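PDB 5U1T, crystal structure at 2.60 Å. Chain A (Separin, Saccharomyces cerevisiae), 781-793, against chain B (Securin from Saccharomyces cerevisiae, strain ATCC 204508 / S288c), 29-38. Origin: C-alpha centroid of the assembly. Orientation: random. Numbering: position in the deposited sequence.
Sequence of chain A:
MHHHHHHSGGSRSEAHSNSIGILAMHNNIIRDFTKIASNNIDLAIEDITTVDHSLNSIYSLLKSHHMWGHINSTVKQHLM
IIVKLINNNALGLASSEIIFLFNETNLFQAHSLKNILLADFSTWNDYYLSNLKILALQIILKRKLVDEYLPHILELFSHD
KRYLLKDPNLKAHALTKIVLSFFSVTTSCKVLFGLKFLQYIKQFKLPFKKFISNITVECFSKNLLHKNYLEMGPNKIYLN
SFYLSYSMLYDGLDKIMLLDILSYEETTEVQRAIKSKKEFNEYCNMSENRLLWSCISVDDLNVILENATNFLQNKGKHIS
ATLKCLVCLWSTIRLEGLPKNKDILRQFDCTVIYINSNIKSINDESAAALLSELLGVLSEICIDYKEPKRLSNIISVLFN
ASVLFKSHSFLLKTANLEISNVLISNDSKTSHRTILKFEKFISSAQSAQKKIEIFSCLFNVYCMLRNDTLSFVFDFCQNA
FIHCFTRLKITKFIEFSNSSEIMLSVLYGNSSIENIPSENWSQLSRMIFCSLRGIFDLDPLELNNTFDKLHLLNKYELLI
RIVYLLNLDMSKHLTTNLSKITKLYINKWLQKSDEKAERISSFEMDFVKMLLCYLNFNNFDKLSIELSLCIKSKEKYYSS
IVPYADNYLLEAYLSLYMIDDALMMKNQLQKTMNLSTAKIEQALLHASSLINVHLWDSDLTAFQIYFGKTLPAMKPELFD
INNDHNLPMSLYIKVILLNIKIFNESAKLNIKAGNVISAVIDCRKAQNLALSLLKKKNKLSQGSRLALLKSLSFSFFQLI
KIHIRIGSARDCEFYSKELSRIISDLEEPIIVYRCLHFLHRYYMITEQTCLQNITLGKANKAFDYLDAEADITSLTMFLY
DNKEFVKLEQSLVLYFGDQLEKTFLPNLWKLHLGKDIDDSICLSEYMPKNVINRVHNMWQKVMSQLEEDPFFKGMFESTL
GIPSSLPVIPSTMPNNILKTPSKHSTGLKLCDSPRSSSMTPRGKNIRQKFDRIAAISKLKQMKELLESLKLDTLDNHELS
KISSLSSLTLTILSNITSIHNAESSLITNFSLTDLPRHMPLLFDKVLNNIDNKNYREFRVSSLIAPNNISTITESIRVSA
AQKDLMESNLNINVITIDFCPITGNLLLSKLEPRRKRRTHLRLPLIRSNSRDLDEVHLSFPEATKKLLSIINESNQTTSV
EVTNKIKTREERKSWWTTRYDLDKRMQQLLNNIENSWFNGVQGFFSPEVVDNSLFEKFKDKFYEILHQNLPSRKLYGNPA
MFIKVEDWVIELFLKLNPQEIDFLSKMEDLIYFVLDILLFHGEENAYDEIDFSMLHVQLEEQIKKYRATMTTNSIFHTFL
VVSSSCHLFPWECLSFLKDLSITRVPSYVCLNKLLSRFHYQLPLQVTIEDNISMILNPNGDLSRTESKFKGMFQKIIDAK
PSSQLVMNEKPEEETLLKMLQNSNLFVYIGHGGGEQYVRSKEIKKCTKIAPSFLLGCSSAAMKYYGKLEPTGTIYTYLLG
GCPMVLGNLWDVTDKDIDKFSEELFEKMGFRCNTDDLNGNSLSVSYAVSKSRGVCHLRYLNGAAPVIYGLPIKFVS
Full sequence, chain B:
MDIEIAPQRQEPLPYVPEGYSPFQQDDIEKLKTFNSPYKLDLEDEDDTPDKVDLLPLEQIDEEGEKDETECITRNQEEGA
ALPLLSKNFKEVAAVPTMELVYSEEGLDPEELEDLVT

Chain A (781-793) SQGSRLALLKSLS
Chain B 29-38: EKLKTFNSPY

How does the end of the chain B helix meet chain A? B:Leu31 (m, t), in helix 29-32, starts sideways, and its end comes nearer to the chain A helix, 782-793. It packs CD2 against A:Leu788 (t, p) CD2 at 3.7 Å and CD1 against A:Leu792 (t, p) CD2 at 4.2 Å; B:Leu31 CB lies 4.2 Å from A:Leu789 (m, t) CD2. A branched apolar side chain suits this buried leucine pocket, part of 519 Å² covered in all.

What reads the helix end? A:Arg785 (t, t, p, chi4 99°) points toward chain B and donates from NH2 to B:Leu31 O at 2.7 Å and 160°; A:Arg785 CA and B:Leu31 CA are 6.1 Å apart. B:Thr33 leaves helical phi/psi (-96/115), B:Thr33 OG1 donating to B:Glu29 O at 2.8 Å. One guanidinium face lies against B:Thr33 C and B:Phe34 N, with B:Leu31 O at its edge; A:Arg785 CD is 3.2 Å from B:Thr33 O.

What holds the guanidinium in place? A:Arg785 NH1 donates to A:Gln782 (t, p, chi3 -28°) OE1 at 2.7 Å. A:Gln782 OE1 also lies 3.4 Å from CD1 of B:Phe34 (-68/130; t, chi2 75°), at the ring edge.

Where does the extended segment end its contact? B:Asn35 (-127/139) O accepts a weak bond from A:Gln782 N, 3.5 Å. After B:Ser36 (-56/132), B:Pro37 turns (-57/-23), B:Pro37 CD 4.4 Å from A:Gln782 CB. A:Gln782 CA and B:Pro37 CA are 5.4 Å apart, so the stretches run in roughly opposite senses.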

# COMPACT_ATOMS: atom_id res chain seq x y z
N SER A 781 -7.67 8.78 2.21
CA SER A 781 -8.79 7.87 2.46
C SER A 781 -8.32 6.54 3.05
O SER A 781 -7.27 6.05 2.69
CB SER A 781 -9.59 7.61 1.18
OG SER A 781 -8.98 6.62 0.36
N GLN A 782 -9.12 5.97 3.94
CA GLN A 782 -8.79 4.71 4.58
C GLN A 782 -8.21 3.68 3.62
O GLN A 782 -7.15 3.14 3.88
CB GLN A 782 -10.01 4.11 5.27
CG GLN A 782 -9.81 2.67 5.76
CD GLN A 782 -8.95 2.57 7.02
OE1 GLN A 782 -8.09 3.41 7.28
NE2 GLN A 782 -9.20 1.54 7.81
N GLY A 783 -8.90 3.43 2.50
CA GLY A 783 -8.44 2.46 1.51
C GLY A 783 -7.05 2.76 0.95
O GLY A 783 -6.20 1.87 0.80
N SER A 784 -6.80 4.02 0.65
CA SER A 784 -5.50 4.43 0.17
C SER A 784 -4.45 4.45 1.28
O SER A 784 -3.28 4.24 1.02
CB SER A 784 -5.61 5.79 -0.50
OG SER A 784 -5.98 5.61 -1.85
N ARG A 785 -4.85 4.71 2.52
CA ARG A 785 -3.88 4.75 3.60
C ARG A 785 -3.34 3.34 3.85
O ARG A 785 -2.15 3.16 4.09
CB ARG A 785 -4.50 5.33 4.88
CG ARG A 785 -3.52 5.47 6.00
CD ARG A 785 -4.17 6.01 7.23
NE ARG A 785 -5.22 5.14 7.74
CZ ARG A 785 -5.06 4.28 8.74
NH1 ARG A 785 -6.07 3.53 9.14
NH2 ARG A 785 -3.89 4.17 9.34
N LEU A 786 -4.22 2.35 3.76
CA LEU A 786 -3.84 0.97 3.96
C LEU A 786 -2.98 0.52 2.79
O LEU A 786 -2.03 -0.22 2.98
CB LEU A 786 -5.07 0.07 4.11
CG LEU A 786 -6.03 0.37 5.26
CD1 LEU A 786 -7.25 -0.53 5.19
CD2 LEU A 786 -5.35 0.28 6.62
N ALA A 787 -3.33 0.96 1.59
CA ALA A 787 -2.57 0.61 0.39
C ALA A 787 -1.12 1.04 0.57
O ALA A 787 -0.20 0.26 0.33
CB ALA A 787 -3.16 1.26 -0.84
N LEU A 788 -0.96 2.28 1.01
CA LEU A 788 0.32 2.92 1.20
C LEU A 788 1.11 2.31 2.36
O LEU A 788 2.33 2.32 2.36
CB LEU A 788 0.10 4.41 1.45
CG LEU A 788 1.36 5.25 1.59
CD1 LEU A 788 2.18 5.09 0.33
CD2 LEU A 788 0.95 6.68 1.80
N LEU A 789 0.40 1.80 3.36
CA LEU A 789 1.04 1.11 4.46
C LEU A 789 1.67 -0.19 3.97
O LEU A 789 2.83 -0.47 4.25
CB LEU A 789 0.03 0.83 5.57
CG LEU A 789 -0.17 2.01 6.51
CD1 LEU A 789 -1.23 1.70 7.55
CD2 LEU A 789 1.15 2.39 7.17
N LYS A 790 0.89 -0.96 3.22
CA LYS A 790 1.36 -2.21 2.66
C LYS A 790 2.56 -1.95 1.75
O LYS A 790 3.57 -2.64 1.81
CB LYS A 790 0.23 -2.92 1.91
CG LYS A 790 -0.63 -3.84 2.78
CD LYS A 790 0.22 -5.02 3.39
CE LYS A 790 -0.63 -6.08 4.18
NZ LYS A 790 0.22 -7.18 4.79
N SER A 791 2.46 -0.91 0.93
CA SER A 791 3.50 -0.58 -0.03
C SER A 791 4.78 -0.06 0.60
O SER A 791 5.88 -0.34 0.11
CB SER A 791 2.98 0.43 -1.03
OG SER A 791 2.49 -0.22 -2.18
N LEU A 792 4.65 0.72 1.66
CA LEU A 792 5.80 1.40 2.24
C LEU A 792 6.61 0.45 3.08
O LEU A 792 7.82 0.57 3.16
CB LEU A 792 5.36 2.58 3.10
CG LEU A 792 6.46 3.51 3.60
CD1 LEU A 792 7.48 3.82 2.49
CD2 LEU A 792 5.85 4.79 4.16
N SER A 793 5.92 -0.48 3.73
CA SER A 793 6.60 -1.47 4.55
C SER A 793 7.31 -2.46 3.63
O SER A 793 8.40 -2.92 3.93
CB SER A 793 5.63 -2.19 5.50
OG SER A 793 4.48 -2.63 4.80
N GLU B 29 1.85 11.08 10.66
CA GLU B 29 0.48 11.30 11.11
C GLU B 29 -0.50 10.88 10.03
O GLU B 29 -1.50 10.23 10.30
CB GLU B 29 0.26 12.76 11.51
CG GLU B 29 1.08 13.21 12.73
CD GLU B 29 0.81 12.37 13.99
OE1 GLU B 29 -0.37 12.02 14.25
OE2 GLU B 29 1.78 12.07 14.74
N LYS B 30 -0.19 11.23 8.79
CA LYS B 30 -1.01 10.89 7.65
C LYS B 30 -1.13 9.36 7.46
O LYS B 30 -2.05 8.90 6.82
CB LYS B 30 -0.44 11.54 6.40
CG LYS B 30 -1.38 11.73 5.22
CD LYS B 30 -1.14 13.10 4.58
CE LYS B 30 -1.67 13.19 3.16
NZ LYS B 30 -1.47 14.56 2.55
N LEU B 31 -0.20 8.59 8.03
CA LEU B 31 -0.23 7.13 7.89
C LEU B 31 -0.97 6.45 9.05
O LEU B 31 -1.49 5.34 8.90
CB LEU B 31 1.21 6.57 7.80
CG LEU B 31 2.08 7.03 6.63
CD1 LEU B 31 3.56 7.00 6.96
CD2 LEU B 31 1.81 6.22 5.38
N LYS B 32 -1.01 7.12 10.20
CA LYS B 32 -1.67 6.60 11.40
C LYS B 32 -3.16 6.84 11.37
O LYS B 32 -3.92 6.12 12.02
CB LYS B 32 -1.11 7.27 12.66
CG LYS B 32 0.31 6.87 13.03
CD LYS B 32 0.86 7.82 14.08
CE LYS B 32 -0.04 7.85 15.31
NZ LYS B 32 0.17 9.10 16.10
N THR B 33 -3.57 7.84 10.60
CA THR B 33 -4.86 8.48 10.81
C THR B 33 -6.01 7.97 9.96
O THR B 33 -6.06 8.12 8.74
CB THR B 33 -4.71 9.99 10.61
OG1 THR B 33 -3.95 10.52 11.70
CG2 THR B 33 -6.08 10.67 10.55
N PHE B 34 -6.97 7.38 10.66
CA PHE B 34 -8.20 6.92 10.05
C PHE B 34 -9.11 8.07 9.56
O PHE B 34 -9.37 9.03 10.28
CB PHE B 34 -8.95 6.04 11.04
CG PHE B 34 -10.28 5.56 10.54
CD1 PHE B 34 -10.36 4.55 9.60
CD2 PHE B 34 -11.46 6.14 11.00
CE1 PHE B 34 -11.58 4.13 9.12
CE2 PHE B 34 -12.69 5.72 10.53
CZ PHE B 34 -12.76 4.71 9.58
N ASN B 35 -9.55 7.97 8.31
CA ASN B 35 -10.59 8.82 7.73
C ASN B 35 -11.65 7.92 7.13
O ASN B 35 -11.29 6.91 6.51
CB ASN B 35 -10.04 9.71 6.63
CG ASN B 35 -8.91 10.56 7.09
OD1 ASN B 35 -8.89 11.01 8.23
ND2 ASN B 35 -7.97 10.79 6.20
N SER B 36 -12.92 8.27 7.29
CA SER B 36 -13.99 7.42 6.81
C SER B 36 -13.87 7.11 5.34
O SER B 36 -13.71 8.01 4.52
CB SER B 36 -15.35 8.06 7.06
OG SER B 36 -16.30 7.57 6.13
N PRO B 37 -14.00 5.82 4.99
CA PRO B 37 -14.07 5.39 3.59
C PRO B 37 -15.22 6.06 2.85
O PRO B 37 -15.19 6.11 1.62
CB PRO B 37 -14.31 3.89 3.69
CG PRO B 37 -14.96 3.70 5.02
CD PRO B 37 -14.28 4.71 5.92
N TYR B 38 -16.23 6.51 3.57
CA TYR B 38 -17.43 7.09 2.96
C TYR B 38 -17.35 8.53 2.54
O TYR B 38 -18.23 9.02 1.87
CB TYR B 38 -18.62 6.93 3.90
CG TYR B 38 -19.26 5.58 3.89
CD1 TYR B 38 -20.02 5.17 2.84
CD2 TYR B 38 -19.11 4.72 4.94
CE1 TYR B 38 -20.61 3.93 2.83
CE2 TYR B 38 -19.69 3.49 4.94
CZ TYR B 38 -20.44 3.11 3.87
OH TYR B 38 -21.03 1.89 3.84